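Local atomic coordinates of CPI (Ascaris lumbricoides, PDB entry 4IT7), a protein that probably inhibits cysteine-type endopeptidases, in the manner of cystatins. Residues T56-L62 / C90-E96; E61-P66 / G85-I89. The contacts are given in a common frame with arbitrary orientation. Numbering follows the deposited sequence.

Overall arrangement
From the N terminus the chain passes through the helix 17-33 and the strand 38-51 before it enters the strand 56-70, which supplies the first segment of both contacts. Contact 2 pairs residues 61-66 of that strand with 85-89 and closes a loop of 18 intervening residues. Contact 1 pairs 56-62 with 90-96 and closes a loop of 27; positions 66 and 85 both fall between 62 and 90, so contact 2 is nested inside it. The two share E61 and L62, have centres about 16 Å apart, and touch where C90 SG lies 3.9 Å from I64 CD1. Together they join strands 56-70 and 88-97 in the middle of the antiparallel sheet that packs on the helix.

Contact 1 (T56-L62 / C90-E96); sequences TNTVLEL and CTVAIWE
Build T56-L62 and C90-E96 as extended strands (phi about -90 to -130°, psi about 115 to 145°), antiparallel at 163° with axes 4.6 Å apart at closest approach. The register runs from T56-E96 to L62-C90; N57-W95, V59-A93 (CA-CA 4.4 Å) and E61-T91 are non-hydrogen-bonded pairs. T56-E96, T58-I94, L60-V92 and L62-C90 are hydrogen-bonded pairs, and their eight N-H and eight C=O groups are joined in eight bonds, two to each pair: T56 N to E96 O (3.0 Å, bent to 141°), E96 N to T56 O (2.8 Å), T58 N to I94 O and I94 N to T58 O (both 2.8 Å), L60 N to V92 O (2.7 Å), V92 N to L60 O (2.9 Å), L62 N to C90 O (2.8 Å) and C90 N to L62 O (2.9 Å). Outward-facing backbone groups of N57, V59 and E61 bond to Q51, K49 and S47, and those of T91 to K108 and E109. Three polar side-chain ends have outside partners: E61 OE1 hydrogen-bonds to S47 OG, E96 OE1 forms a salt bridge with K18, and W95 NE1 bonds to A54 O.

L60, L62, V92 and I94 share with C90, disulfide-bonded to C110, the face covered by helix 17-33; L62 (m, t) brings CD1 to 3.9 Å from V92 CG2. On the other face V59 CG2 meets A93 CB at 4.1 Å. Such central strand pairing, one face against the long helix, is the core of the cystatin fold.

Contact 2 (E61-P66 / G85-I89); sequences ELLIAP and GTKQI
This antiparallel pairing within the cystatin sheet frays where strand 88-97 begins; the end-to-end directions of the two segments lie 161° apart. E61 has its OE2 4.3 Å from I89 CG2, while its OE1 bonds to S47. L62 O receives a CA-H...O contact from I89 CA at 3.2 Å. L63 faces I89 as a non-hydrogen-bonded pair (CA-CA 4.6 Å); with chi1 t and chi2 p, its CD1 lies 4.0 Å from I89 CG1 and 3.9 Å from K87 CB. Next, I64 and Q88 form the hydrogen-bonded pair, I64 N to Q88 O 2.7 Å and Q88 N to I64 O 2.8 Å, while I64 (chi1 p) also touches I30 of the helix 17-33. A65 CB meets K87 CG at 4.0 Å. From K87 back to G85 the partner is loop: G85 follows a cis peptide and has phi 106°, and K87 NZ donates a very short 2.4 Å bond to G85 O. P66 packs its ring here, with CD 3.5 Å from T86 O and CG 3.4 Å from G85 N.

Contact 1 (T56-L62 / C90-E96)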
# COMPACT_ATOMS: atom_id res chain seq x y z
N THR A 56 -8.11 14.47 -4.83
CA THR A 56 -8.57 13.07 -4.71
C THR A 56 -7.96 12.42 -3.48
O THR A 56 -6.72 12.44 -3.29
CB THR A 56 -8.15 12.24 -5.92
OG1 THR A 56 -8.54 12.93 -7.12
CG2 THR A 56 -8.80 10.87 -5.86
N ASN A 57 -8.83 11.85 -2.64
CA ASN A 57 -8.41 10.99 -1.56
C ASN A 57 -8.80 9.54 -1.78
O ASN A 57 -9.99 9.19 -1.78
CB ASN A 57 -8.92 11.49 -0.20
CG ASN A 57 -8.19 10.83 0.95
OD1 ASN A 57 -7.00 10.45 0.86
ND2 ASN A 57 -8.87 10.69 2.05
N THR A 58 -7.79 8.70 -1.95
CA THR A 58 -7.97 7.27 -2.14
C THR A 58 -7.57 6.46 -0.90
O THR A 58 -6.43 6.58 -0.43
CB THR A 58 -7.10 6.78 -3.30
OG1 THR A 58 -7.40 7.53 -4.49
CG2 THR A 58 -7.33 5.27 -3.53
N VAL A 59 -8.47 5.64 -0.38
CA VAL A 59 -8.17 4.81 0.79
C VAL A 59 -8.13 3.37 0.31
O VAL A 59 -9.08 2.89 -0.35
CB VAL A 59 -9.13 5.00 1.99
CG1 VAL A 59 -8.80 3.97 3.09
CG2 VAL A 59 -9.05 6.40 2.55
N LEU A 60 -7.00 2.73 0.59
CA LEU A 60 -6.77 1.36 0.19
C LEU A 60 -6.59 0.51 1.41
O LEU A 60 -6.05 0.97 2.43
CB LEU A 60 -5.50 1.23 -0.71
CG LEU A 60 -5.28 2.16 -1.90
CD1 LEU A 60 -3.89 1.95 -2.47
CD2 LEU A 60 -6.34 1.93 -2.97
N GLU A 61 -7.06 -0.74 1.31
CA GLU A 61 -6.72 -1.75 2.28
C GLU A 61 -5.92 -2.76 1.52
O GLU A 61 -6.38 -3.31 0.54
CB GLU A 61 -7.95 -2.45 2.79
CG GLU A 61 -8.69 -1.77 3.92
CD GLU A 61 -9.93 -2.58 4.28
OE1 GLU A 61 -10.80 -2.76 3.40
OE2 GLU A 61 -10.04 -3.07 5.41
N LEU A 62 -4.70 -3.00 2.02
CA LEU A 62 -3.77 -3.90 1.41
C LEU A 62 -3.56 -5.07 2.34
O LEU A 62 -3.36 -4.89 3.56
CB LEU A 62 -2.41 -3.18 1.17
CG LEU A 62 -2.49 -1.89 0.31
CD1 LEU A 62 -1.14 -1.20 0.21
CD2 LEU A 62 -2.98 -2.20 -1.09
N CYS A 90 -3.15 -3.33 6.05
CA CYS A 90 -2.75 -1.95 6.24
C CYS A 90 -3.77 -1.13 5.49
O CYS A 90 -4.10 -1.46 4.34
CB CYS A 90 -1.35 -1.76 5.69
SG CYS A 90 -0.06 -2.82 6.43
N THR A 91 -4.33 -0.14 6.21
CA THR A 91 -5.11 0.94 5.66
C THR A 91 -4.16 2.11 5.31
O THR A 91 -3.33 2.57 6.12
CB THR A 91 -6.19 1.35 6.67
OG1 THR A 91 -6.97 0.20 6.98
CG2 THR A 91 -7.11 2.45 6.12
N VAL A 92 -4.23 2.53 4.05
CA VAL A 92 -3.37 3.53 3.47
C VAL A 92 -4.28 4.57 2.79
O VAL A 92 -5.24 4.18 2.10
CB VAL A 92 -2.45 2.95 2.37
CG1 VAL A 92 -1.38 3.98 1.98
CG2 VAL A 92 -1.77 1.67 2.84
N ALA A 93 -3.98 5.85 3.02
CA ALA A 93 -4.66 6.97 2.40
C ALA A 93 -3.67 7.71 1.50
O ALA A 93 -2.53 8.05 1.89
CB ALA A 93 -5.29 7.89 3.44
N ILE A 94 -4.07 7.88 0.25
CA ILE A 94 -3.30 8.66 -0.65
C ILE A 94 -4.06 9.89 -1.14
O ILE A 94 -5.21 9.80 -1.61
CB ILE A 94 -2.62 7.85 -1.76
CG1 ILE A 94 -2.83 8.58 -3.04
CG2 ILE A 94 -3.01 6.37 -1.76
CD1 ILE A 94 -1.52 8.71 -3.79
N TRP A 95 -3.40 11.04 -0.97
CA TRP A 95 -4.01 12.34 -1.19
C TRP A 95 -3.30 13.07 -2.28
O TRP A 95 -2.08 13.32 -2.19
CB TRP A 95 -3.99 13.14 0.11
CG TRP A 95 -4.82 14.38 0.04
CD1 TRP A 95 -5.86 14.64 -0.85
CD2 TRP A 95 -4.73 15.55 0.90
NE1 TRP A 95 -6.40 15.86 -0.60
CE2 TRP A 95 -5.76 16.48 0.43
CE3 TRP A 95 -3.92 15.94 1.97
CZ2 TRP A 95 -5.96 17.72 1.03
CZ3 TRP A 95 -4.14 17.19 2.57
CH2 TRP A 95 -5.13 18.06 2.11
N GLU A 96 -4.04 13.39 -3.34
CA GLU A 96 -3.47 14.08 -4.50
C GLU A 96 -4.07 15.45 -4.79
O GLU A 96 -5.29 15.61 -4.87
CB GLU A 96 -3.53 13.24 -5.75
CG GLU A 96 -3.31 11.79 -5.55
CD GLU A 96 -3.87 11.00 -6.70
OE1 GLU A 96 -3.32 11.12 -7.78
OE2 GLU A 96 -4.87 10.28 -6.53

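Contact 2 (E61-P66 / G85-I89)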
# COMPACT_ATOMS: atom_id res chain seq x y z
N GLU A 61 -7.06 -0.74 1.31
CA GLU A 61 -6.72 -1.75 2.28
C GLU A 61 -5.92 -2.76 1.52
O GLU A 61 -6.38 -3.31 0.54
CB GLU A 61 -7.95 -2.45 2.79
CG GLU A 61 -8.69 -1.77 3.92
CD GLU A 61 -9.93 -2.58 4.28
OE1 GLU A 61 -10.80 -2.76 3.40
OE2 GLU A 61 -10.04 -3.07 5.41
N LEU A 62 -4.70 -3.00 2.02
CA LEU A 62 -3.77 -3.90 1.41
C LEU A 62 -3.56 -5.07 2.34
O LEU A 62 -3.36 -4.89 3.56
CB LEU A 62 -2.41 -3.18 1.17
CG LEU A 62 -2.49 -1.89 0.31
CD1 LEU A 62 -1.14 -1.20 0.21
CD2 LEU A 62 -2.98 -2.20 -1.09
N LEU A 63 -3.60 -6.26 1.78
CA LEU A 63 -3.22 -7.45 2.52
C LEU A 63 -1.76 -7.72 2.16
O LEU A 63 -1.44 -7.94 0.97
CB LEU A 63 -4.09 -8.65 2.08
CG LEU A 63 -3.69 -10.00 2.68
CD1 LEU A 63 -3.77 -9.93 4.20
CD2 LEU A 63 -4.57 -11.12 2.08
N ILE A 64 -0.88 -7.72 3.17
CA ILE A 64 0.55 -7.84 2.88
C ILE A 64 1.16 -9.02 3.64
O ILE A 64 0.67 -9.38 4.73
CB ILE A 64 1.34 -6.50 3.16
CG1 ILE A 64 1.51 -6.26 4.67
CG2 ILE A 64 0.64 -5.29 2.49
CD1 ILE A 64 2.62 -5.29 5.00
N ALA A 65 2.23 -9.59 3.07
CA ALA A 65 2.95 -10.70 3.71
C ALA A 65 4.45 -10.47 3.76
O ALA A 65 4.97 -9.86 2.85
CB ALA A 65 2.66 -12.03 3.00
N PRO A 66 5.15 -11.05 4.77
CA PRO A 66 6.62 -10.95 4.78
C PRO A 66 7.21 -11.73 3.64
O PRO A 66 6.57 -12.64 3.15
CB PRO A 66 7.03 -11.52 6.13
CG PRO A 66 5.90 -12.42 6.52
CD PRO A 66 4.65 -11.79 5.95
N GLY A 85 5.21 -15.55 7.52
CA GLY A 85 3.95 -15.41 6.84
C GLY A 85 2.81 -14.85 7.63
O GLY A 85 1.71 -14.91 7.15
N THR A 86 3.05 -14.29 8.80
CA THR A 86 2.05 -13.49 9.44
C THR A 86 1.70 -12.29 8.59
O THR A 86 2.37 -11.31 8.58
CB THR A 86 2.52 -12.92 10.74
OG1 THR A 86 3.44 -13.83 11.33
CG2 THR A 86 1.34 -12.69 11.63
N LYS A 87 0.61 -12.40 7.89
CA LYS A 87 0.05 -11.38 7.04
C LYS A 87 -0.47 -10.16 7.86
O LYS A 87 -0.87 -10.29 9.03
CB LYS A 87 -1.05 -12.00 6.17
CG LYS A 87 -0.52 -13.00 5.15
CD LYS A 87 -1.54 -14.11 4.90
CE LYS A 87 -0.88 -15.46 4.60
NZ LYS A 87 0.03 -15.88 5.71
N GLN A 88 -0.43 -8.99 7.25
CA GLN A 88 -1.06 -7.82 7.86
C GLN A 88 -2.01 -7.19 6.89
O GLN A 88 -1.92 -7.43 5.68
CB GLN A 88 -0.02 -6.83 8.26
CG GLN A 88 0.77 -7.26 9.47
CD GLN A 88 1.83 -6.26 9.78
OE1 GLN A 88 2.90 -6.31 9.21
NE2 GLN A 88 1.54 -5.32 10.66
N ILE A 89 -2.95 -6.42 7.44
CA ILE A 89 -3.83 -5.52 6.69
C ILE A 89 -3.50 -4.09 7.07
O ILE A 89 -3.54 -3.69 8.26
CB ILE A 89 -5.31 -5.77 6.92
CG1 ILE A 89 -5.65 -7.20 6.51
CG2 ILE A 89 -6.14 -4.79 6.07
CD1 ILE A 89 -6.99 -7.67 7.05